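Local coordinates for protein histidine kinase (Methanosarcina mazei, PDB 3LI9) that probably autophosphorylates on a histidine using ATP, as a membrane-bound sensor kinase whose extracellular sensing domain is the part described here, at residues P142-S155 with A164-V176. Sequence-based numbering, arbitrary orientation.
Sequences PYFYEGIFMVSYDS and AGIAGVDVPLEYV. With BTB (2-[bis-(2-hydroxy-ethyl)-amino]-2-hydroxymethyl-propane-1,3-diol), chain B.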
ATOM      1  N   PRO A 142      -2.363  -3.792   3.094  1.00 17.83           N
ATOM      2  CA  PRO A 142      -3.270  -2.733   3.578  1.00 16.10           C
ATOM      3  C   PRO A 142      -3.795  -3.045   4.965  1.00 17.50           C
ATOM      4  O   PRO A 142      -3.897  -4.231   5.386  1.00 15.68           O
ATOM      5  CB  PRO A 142      -4.424  -2.770   2.568  1.00 16.13           C
ATOM      6  CG  PRO A 142      -4.458  -4.328   2.164  1.00 23.13           C
ATOM      7  CD  PRO A 142      -2.929  -4.417   1.887  1.00 19.99           C
ATOM      8  N   TYR A 143      -4.109  -1.992   5.698  1.00 15.18           N
ATOM      9  CA  TYR A 143      -4.523  -2.181   7.116  1.00 15.35           C
ATOM     10  C   TYR A 143      -5.329  -0.990   7.537  1.00 15.26           C
ATOM     11  O   TYR A 143      -5.339   0.113   6.912  1.00 13.22           O
ATOM     12  CB  TYR A 143      -3.300  -2.363   8.016  1.00 14.62           C
ATOM     13  CG  TYR A 143      -2.359  -1.177   8.015  1.00 15.45           C
ATOM     14  CD1 TYR A 143      -2.504  -0.113   8.952  1.00 14.79           C
ATOM     15  CD2 TYR A 143      -1.326  -1.106   7.045  1.00 16.41           C
ATOM     16  CE1 TYR A 143      -1.609   0.999   8.898  1.00 18.37           C
ATOM     17  CE2 TYR A 143      -0.419  -0.043   7.012  1.00 16.93           C
ATOM     18  CZ  TYR A 143      -0.595   1.009   7.919  1.00 19.95           C
ATOM     19  OH  TYR A 143       0.263   2.059   7.922  1.00 19.92           O
ATOM     20  N   PHE A 144      -6.056  -1.188   8.637  1.00 15.31           N
ATOM     21  CA  PHE A 144      -6.708  -0.031   9.238  1.00 15.83           C
ATOM     22  C   PHE A 144      -5.890   0.518  10.404  1.00 15.13           C
ATOM     23  O   PHE A 144      -5.295  -0.259  11.179  1.00 16.20           O
ATOM     24  CB  PHE A 144      -8.056  -0.484   9.818  1.00 15.32           C
ATOM     25  CG  PHE A 144      -9.095  -0.742   8.781  1.00 14.62           C
ATOM     26  CD1 PHE A 144      -9.789   0.295   8.254  1.00 19.41           C
ATOM     27  CD2 PHE A 144      -9.317  -2.043   8.303  1.00 19.31           C
ATOM     28  CE1 PHE A 144     -10.767   0.116   7.234  1.00 20.16           C
ATOM     29  CE2 PHE A 144     -10.314  -2.224   7.281  1.00 18.17           C
ATOM     30  CZ  PHE A 144     -11.021  -1.143   6.771  1.00 18.75           C
ATOM     31  N   TYR A 145      -5.878   1.865  10.529  1.00 15.24           N
ATOM     32  CA  TYR A 145      -5.161   2.505  11.640  1.00 15.68           C
ATOM     33  C   TYR A 145      -5.984   3.713  12.045  1.00 17.03           C
ATOM     34  O   TYR A 145      -6.344   4.523  11.199  1.00 16.59           O
ATOM     35  CB  TYR A 145      -3.761   2.892  11.238  1.00 15.29           C
ATOM     36  CG  TYR A 145      -3.037   3.666  12.310  1.00 17.36           C
ATOM     37  CD1 TYR A 145      -2.504   3.018  13.409  1.00 21.46           C
ATOM     38  CD2 TYR A 145      -2.934   5.036  12.221  1.00 23.10           C
ATOM     39  CE1 TYR A 145      -1.829   3.726  14.380  1.00 24.44           C
ATOM     40  CE2 TYR A 145      -2.243   5.783  13.215  1.00 22.77           C
ATOM     41  CZ  TYR A 145      -1.703   5.088  14.265  1.00 26.38           C
ATOM     42  OH  TYR A 145      -1.043   5.798  15.231  1.00 30.92           O
ATOM     43  N   GLU A 146      -6.427   3.719  13.318  1.00 18.35           N
ATOM     44  CA  GLU A 146      -7.295   4.820  13.793  1.00 20.08           C
ATOM     45  C   GLU A 146      -8.430   5.101  12.819  1.00 19.63           C
ATOM     46  O   GLU A 146      -8.826   6.272  12.538  1.00 21.40           O
ATOM     47  CB  GLU A 146      -6.406   6.062  14.264  1.00 21.57           C
ATOM     48  CG  GLU A 146      -5.408   5.599  15.352  1.00 26.25           C
ATOM     49  CD  GLU A 146      -4.438   6.666  15.912  1.00 31.70           C
ATOM     50  OE1 GLU A 146      -3.605   6.331  16.840  1.00 29.41           O
ATOM     51  OE2 GLU A 146      -4.520   7.796  15.404  1.00 36.25           O
ATOM     52  N   GLY A 147      -9.063   4.006  12.322  1.00 18.41           N
ATOM     53  CA  GLY A 147     -10.250   4.132  11.491  1.00 18.66           C
ATOM     54  C   GLY A 147      -9.982   4.366   9.996  1.00 18.16           C
ATOM     55  O   GLY A 147     -10.897   4.410   9.250  1.00 19.02           O
ATOM     56  N   ILE A 148      -8.724   4.534   9.609  1.00 16.30           N
ATOM     57  CA  ILE A 148      -8.427   4.834   8.215  1.00 15.98           C
ATOM     58  C   ILE A 148      -7.719   3.636   7.509  1.00 11.96           C
ATOM     59  O   ILE A 148      -6.765   3.173   8.023  1.00 14.31           O
ATOM     60  CB  ILE A 148      -7.561   6.060   8.137  1.00 18.21           C
ATOM     61  CG1 ILE A 148      -8.402   7.230   8.748  1.00 21.46           C
ATOM     62  CG2 ILE A 148      -7.214   6.394   6.634  1.00 17.80           C
ATOM     63  CD1 ILE A 148      -7.626   8.398   9.037  1.00 26.08           C
ATOM     64  N   PHE A 149      -8.277   3.229   6.366  1.00 12.84           N
ATOM     65  CA  PHE A 149      -7.737   2.139   5.525  1.00 13.32           C
ATOM     66  C   PHE A 149      -6.567   2.713   4.728  1.00 11.07           C
ATOM     67  O   PHE A 149      -6.734   3.734   4.054  1.00 12.69           O
ATOM     68  CB  PHE A 149      -8.852   1.691   4.572  1.00 11.90           C
ATOM     69  CG  PHE A 149      -8.530   0.314   3.927  1.00 13.50           C
ATOM     70  CD1 PHE A 149      -7.986  -0.715   4.667  1.00 13.86           C
ATOM     71  CD2 PHE A 149      -8.719   0.172   2.576  1.00 17.85           C
ATOM     72  CE1 PHE A 149      -7.700  -1.971   4.039  1.00 15.52           C
ATOM     73  CE2 PHE A 149      -8.449  -1.020   1.950  1.00 18.07           C
ATOM     74  CZ  PHE A 149      -7.900  -2.042   2.648  1.00 12.19           C
HETATM   75  N   MSE A 150      -5.404   2.099   4.861  1.00 12.19           N
HETATM   76  CA  MSE A 150      -4.192   2.603   4.229  1.00 12.59           C
HETATM   77  C   MSE A 150      -3.164   1.511   3.957  1.00 13.48           C
HETATM   78  O   MSE A 150      -3.320   0.335   4.308  1.00 14.05           O
HETATM   79  CB  MSE A 150      -3.554   3.664   5.123  1.00 13.47           C
HETATM   80  CG  MSE A 150      -3.138   3.128   6.468  1.00 13.95           C
HETATM   81 SE   MSE A 150      -2.444   4.647   7.615  1.00 20.13          SE
HETATM   82  CE  MSE A 150      -4.128   5.445   8.048  1.00 17.44           C
ATOM     83  N   VAL A 151      -2.147   1.947   3.218  1.00 13.51           N
ATOM     84  CA  VAL A 151      -0.944   1.126   3.079  1.00 14.72           C
ATOM     85  C   VAL A 151       0.273   2.009   3.341  1.00 15.48           C
ATOM     86  O   VAL A 151       0.191   3.220   3.187  1.00 14.60           O
ATOM     87  CB  VAL A 151      -0.918   0.532   1.644  1.00 14.54           C
ATOM     88  CG1 VAL A 151      -0.697   1.573   0.531  1.00 17.98           C
ATOM     89  CG2 VAL A 151      -0.038  -0.682   1.575  1.00 20.84           C
ATOM     90  N   SER A 152       1.391   1.380   3.706  1.00 13.29           N
ATOM     91  CA  SER A 152       2.616   2.138   3.941  1.00 13.83           C
ATOM     92  C   SER A 152       3.706   1.742   2.978  1.00 13.49           C
ATOM     93  O   SER A 152       3.886   0.547   2.748  1.00 15.12           O
ATOM     94  CB  SER A 152       3.106   1.801   5.393  1.00 15.96           C
ATOM     95  OG  SER A 152       4.090   2.740   5.729  1.00 29.86           O
ATOM     96  N   TYR A 153       4.440   2.725   2.488  1.00 11.33           N
ATOM     97  CA  TYR A 153       5.614   2.477   1.635  1.00 13.52           C
ATOM     98  C   TYR A 153       6.836   2.833   2.480  1.00 13.63           C
ATOM     99  O   TYR A 153       6.888   3.927   3.040  1.00 14.13           O
ATOM    100  CB  TYR A 153       5.621   3.429   0.430  1.00 13.98           C
ATOM    101  CG  TYR A 153       4.487   3.247  -0.584  1.00 15.92           C
ATOM    102  CD1 TYR A 153       4.731   2.596  -1.802  1.00 17.82           C
ATOM    103  CD2 TYR A 153       3.182   3.684  -0.301  1.00 19.13           C
ATOM    104  CE1 TYR A 153       3.717   2.436  -2.726  1.00 20.14           C
ATOM    105  CE2 TYR A 153       2.130   3.485  -1.224  1.00 18.37           C
ATOM    106  CZ  TYR A 153       2.451   2.860  -2.439  1.00 20.08           C
ATOM    107  OH  TYR A 153       1.434   2.670  -3.357  1.00 21.15           O
ATOM    108  N   ASP A 154       7.855   1.971   2.510  1.00 13.44           N
ATOM    109  CA  ASP A 154       9.000   2.254   3.380  1.00 15.40           C
ATOM    110  C   ASP A 154      10.282   1.956   2.632  1.00 15.11           C
ATOM    111  O   ASP A 154      10.385   0.946   1.971  1.00 16.68           O
ATOM    112  CB  ASP A 154       8.955   1.402   4.644  1.00 16.39           C
ATOM    113  CG  ASP A 154       7.679   1.629   5.414  1.00 18.90           C
ATOM    114  OD1 ASP A 154       7.649   2.640   6.152  1.00 21.35           O
ATOM    115  OD2 ASP A 154       6.655   0.887   5.218  1.00 20.84           O
ATOM    116  N   SER A 155      11.257   2.834   2.789  1.00 14.15           N
ATOM    117  CA  SER A 155      12.580   2.616   2.122  1.00 14.49           C
ATOM    118  C   SER A 155      13.694   2.742   3.126  1.00 14.59           C
ATOM    119  O   SER A 155      13.672   3.599   4.003  1.00 14.24           O
ATOM    120  CB  SER A 155      12.859   3.717   1.074  1.00 14.82           C
ATOM    121  OG  SER A 155      11.999   3.626  -0.021  1.00 19.22           O
ATOM    122  N   ALA A 164      20.550   2.455   8.605  1.00 16.58           N
ATOM    123  CA  ALA A 164      20.437   3.459   9.669  1.00 15.52           C
ATOM    124  C   ALA A 164      18.974   3.678  10.119  1.00 14.04           C
ATOM    125  O   ALA A 164      18.741   4.265  11.196  1.00 16.32           O
ATOM    126  CB  ALA A 164      21.012   4.797   9.260  1.00 15.15           C
ATOM    127  N   GLY A 165      18.022   3.267   9.287  1.00 14.31           N
ATOM    128  CA  GLY A 165      16.608   3.623   9.577  1.00 14.23           C
ATOM    129  C   GLY A 165      15.833   3.533   8.285  1.00 14.59           C
ATOM    130  O   GLY A 165      16.245   2.909   7.301  1.00 13.36           O
ATOM    131  N   ILE A 166      14.630   4.085   8.324  1.00 12.43           N
ATOM    132  CA  ILE A 166      13.701   4.005   7.204  1.00 12.38           C
ATOM    133  C   ILE A 166      13.107   5.429   6.969  1.00 13.15           C
ATOM    134  O   ILE A 166      13.033   6.312   7.890  1.00 12.94           O
ATOM    135  CB  ILE A 166      12.494   3.053   7.407  1.00 12.72           C
ATOM    136  CG1 ILE A 166      11.669   3.547   8.608  1.00 15.69           C
ATOM    137  CG2 ILE A 166      12.960   1.535   7.572  1.00 13.44           C
ATOM    138  CD1 ILE A 166      10.364   2.839   8.801  1.00 21.75           C
ATOM    139  N   ALA A 167      12.633   5.644   5.743  1.00 13.53           N
ATOM    140  CA  ALA A 167      11.783   6.807   5.453  1.00 11.62           C
ATOM    141  C   ALA A 167      10.523   6.157   4.884  1.00 12.47           C
ATOM    142  O   ALA A 167      10.610   5.222   4.094  1.00 13.92           O
ATOM    143  CB  ALA A 167      12.402   7.752   4.382  1.00 10.99           C
ATOM    144  N   GLY A 168       9.386   6.711   5.263  1.00 11.04           N
ATOM    145  CA  GLY A 168       8.142   6.105   4.819  1.00 11.98           C
ATOM    146  C   GLY A 168       7.034   7.073   4.584  1.00 11.90           C
ATOM    147  O   GLY A 168       7.078   8.168   5.052  1.00 10.51           O
ATOM    148  N   VAL A 169       6.038   6.653   3.791  1.00 11.53           N
ATOM    149  CA  VAL A 169       4.791   7.392   3.671  1.00 11.22           C
ATOM    150  C   VAL A 169       3.575   6.477   3.828  1.00 11.64           C
ATOM    151  O   VAL A 169       3.625   5.266   3.451  1.00 12.72           O
ATOM    152  CB  VAL A 169       4.680   8.116   2.303  1.00 10.66           C
ATOM    153  CG1 VAL A 169       5.940   9.007   2.077  1.00 13.84           C
ATOM    154  CG2 VAL A 169       4.626   7.076   1.164  1.00 13.66           C
ATOM    155  N   ASP A 170       2.519   7.051   4.450  1.00 11.66           N
ATOM    156  CA  ASP A 170       1.217   6.348   4.621  1.00 12.01           C
ATOM    157  C   ASP A 170       0.245   6.877   3.617  1.00 13.69           C
ATOM    158  O   ASP A 170       0.094   8.083   3.483  1.00 12.17           O
ATOM    159  CB  ASP A 170       0.664   6.585   6.028  1.00 13.30           C
ATOM    160  CG  ASP A 170       1.419   5.830   7.116  1.00 15.11           C
ATOM    161  OD1 ASP A 170       2.170   4.892   6.815  1.00 17.52           O
ATOM    162  OD2 ASP A 170       1.202   6.143   8.299  1.00 22.20           O
ATOM    163  N   VAL A 171      -0.411   5.964   2.919  1.00 12.32           N
ATOM    164  CA  VAL A 171      -1.267   6.315   1.781  1.00 13.04           C
ATOM    165  C   VAL A 171      -2.712   5.809   2.049  1.00 11.83           C
ATOM    166  O   VAL A 171      -2.923   4.609   2.030  1.00 12.37           O
ATOM    167  CB  VAL A 171      -0.741   5.666   0.519  1.00 11.24           C
ATOM    168  CG1 VAL A 171      -1.580   6.084  -0.763  1.00 13.40           C
ATOM    169  CG2 VAL A 171       0.753   6.208   0.238  1.00 16.12           C
ATOM    170  N   PRO A 172      -3.687   6.682   2.233  1.00 11.70           N
ATOM    171  CA  PRO A 172      -5.107   6.194   2.427  1.00 11.06           C
ATOM    172  C   PRO A 172      -5.580   5.581   1.125  1.00 11.61           C
ATOM    173  O   PRO A 172      -5.232   6.022  -0.008  1.00 12.57           O
ATOM    174  CB  PRO A 172      -5.966   7.501   2.602  1.00 13.06           C
ATOM    175  CG  PRO A 172      -4.890   8.508   3.111  1.00 19.13           C
ATOM    176  CD  PRO A 172      -3.524   8.136   2.475  1.00 13.40           C
ATOM    177  N   LEU A 173      -6.393   4.537   1.258  1.00 12.33           N
ATOM    178  CA  LEU A 173      -6.867   3.822   0.084  1.00 13.38           C
ATOM    179  C   LEU A 173      -8.367   3.961  -0.174  1.00 14.12           C
ATOM    180  O   LEU A 173      -8.908   3.298  -1.090  1.00 13.93           O
ATOM    181  CB  LEU A 173      -6.584   2.321   0.253  1.00 14.42           C
ATOM    182  CG  LEU A 173      -5.092   1.963   0.336  1.00 17.65           C
ATOM    183  CD1 LEU A 173      -4.833   0.508   0.874  1.00 22.51           C
ATOM    184  CD2 LEU A 173      -4.448   2.253  -1.018  1.00 19.08           C
ATOM    185  N   GLU A 174      -9.038   4.863   0.543  1.00 13.90           N
ATOM    186  CA  GLU A 174     -10.448   5.070   0.183  1.00 14.77           C
ATOM    187  C   GLU A 174     -10.669   5.372  -1.278  1.00 14.54           C
ATOM    188  O   GLU A 174     -11.656   4.905  -1.872  1.00 16.54           O
ATOM    189  CB  GLU A 174     -11.001   6.254   1.008  1.00 15.39           C
ATOM    190  CG  GLU A 174     -12.490   6.425   0.829  1.00 22.63           C
ATOM    191  CD  GLU A 174     -13.031   7.502   1.776  1.00 34.14           C
ATOM    192  OE1 GLU A 174     -12.362   7.792   2.799  1.00 40.20           O
ATOM    193  OE2 GLU A 174     -14.092   8.067   1.488  1.00 37.02           O
ATOM    194  N   TYR A 175      -9.734   6.059  -1.926  1.00 13.83           N
ATOM    195  CA  TYR A 175      -9.900   6.458  -3.326  1.00 14.89           C
ATOM    196  C   TYR A 175     -10.014   5.229  -4.231  1.00 14.44           C
ATOM    197  O   TYR A 175     -10.655   5.273  -5.283  1.00 15.07           O
ATOM    198  CB  TYR A 175      -8.736   7.376  -3.776  1.00 15.47           C
ATOM    199  CG  TYR A 175      -7.532   6.587  -4.151  1.00 15.50           C
ATOM    200  CD1 TYR A 175      -7.301   6.180  -5.513  1.00 16.98           C
ATOM    201  CD2 TYR A 175      -6.577   6.252  -3.189  1.00 12.49           C
ATOM    202  CE1 TYR A 175      -6.173   5.408  -5.851  1.00 17.19           C
ATOM    203  CE2 TYR A 175      -5.434   5.545  -3.522  1.00 15.95           C
ATOM    204  CZ  TYR A 175      -5.236   5.134  -4.848  1.00 18.20           C
ATOM    205  OH  TYR A 175      -4.141   4.386  -5.149  1.00 17.54           O
ATOM    206  N   VAL A 176      -9.386   4.147  -3.803  1.00 12.90           N
ATOM    207  CA  VAL A 176      -9.486   2.918  -4.608  1.00 14.26           C
ATOM    208  C   VAL A 176     -10.927   2.457  -4.755  1.00 14.72           C
ATOM    209  O   VAL A 176     -11.362   2.095  -5.875  1.00 16.33           O
ATOM    210  CB  VAL A 176      -8.588   1.854  -4.047  1.00 13.73           C
ATOM    211  CG1 VAL A 176      -8.763   0.500  -4.835  1.00 14.27           C
ATOM    212  CG2 VAL A 176      -7.142   2.324  -4.089  1.00 12.73           C
TER
HETATM  213  C1  BTB B   1       3.565   2.882  13.802  1.00 36.98           C
HETATM  214  O1  BTB B   1       3.399   4.221  14.363  1.00 32.34           O
HETATM  215  C2  BTB B   1       2.404   2.437  12.869  1.00 37.73           C
HETATM  216  C3  BTB B   1       1.192   2.548  13.753  1.00 41.68           C
HETATM  217  O3  BTB B   1       1.585   3.616  14.621  1.00 47.31           O
HETATM  218  C4  BTB B   1       2.529   1.011  12.447  1.00 37.16           C
HETATM  219  O4  BTB B   1       1.584   0.917  11.369  1.00 40.14           O
HETATM  220  N   BTB B   1       2.282   3.242  11.602  1.00 31.37           N
HETATM  221  C5  BTB B   1       1.458   4.409  11.863  1.00 27.63           C
HETATM  222  C6  BTB B   1       0.148   4.350  11.050  1.00 25.29           C
HETATM  223  O6  BTB B   1       0.401   3.970   9.729  1.00 26.89           O
HETATM  224  C7  BTB B   1       3.680   3.582  11.248  1.00 27.57           C
HETATM  225  C8  BTB B   1       3.908   4.102   9.809  1.00 25.11           C
HETATM  226  O8  BTB B   1       3.207   3.369   8.831  1.00 25.62           O
HETATM  227  O   HOH W   1      -8.754   5.541   3.368  1.00 14.27           O
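Asp170 meets Ser152 across the hairpin: its CG lies anti to the carbonyl carbon (chi1 -73°), which swings OD1 toward the partner strand, 3.1 Å from Ser152 OG. Each carboxylate oxygen also accepts from one hydroxyl of a bound BTB molecule, probably from the crystallisation liquor: O8 donates to OD1 and O6 to OD2, both at 2.7 Å. Tyr106 OH also hydrogen-bonds OD2, while Tyr143 presents its ring edge to BTB, with OH 2.6 Å from O6. BTB C6 sits over one face of the Tyr145 ring, 3.3 Å above its centre. Selenium of Met150 sits beside Asp170 CB at 4.0 Å. These residues surround the BTB, probably in the ligand pocket of this PDC-fold (Cache) sensor domain; Ser152 and Asp170 share one face of the antiparallel hairpin 148-159/162-172, and Tyr143 and Tyr145 come from the adjoining strand 143-145. On the other face, which packs on helix 13-48, Val171 CG2 presses obliquely on Tyr153 CE2 at 3.4 Å, and Val169 CG2 meets CB and CD2 of the same tyrosine. Where the strand ends, Leu173 reaches back across the hairpin: CD1 lies over one face of the Phe149 ring, offset toward the rim, and 3.7 Å from Pro142 CB. Phe149 O accepts hydrogen bonds from Leu173 N and a water, which accepts from Glu174 N.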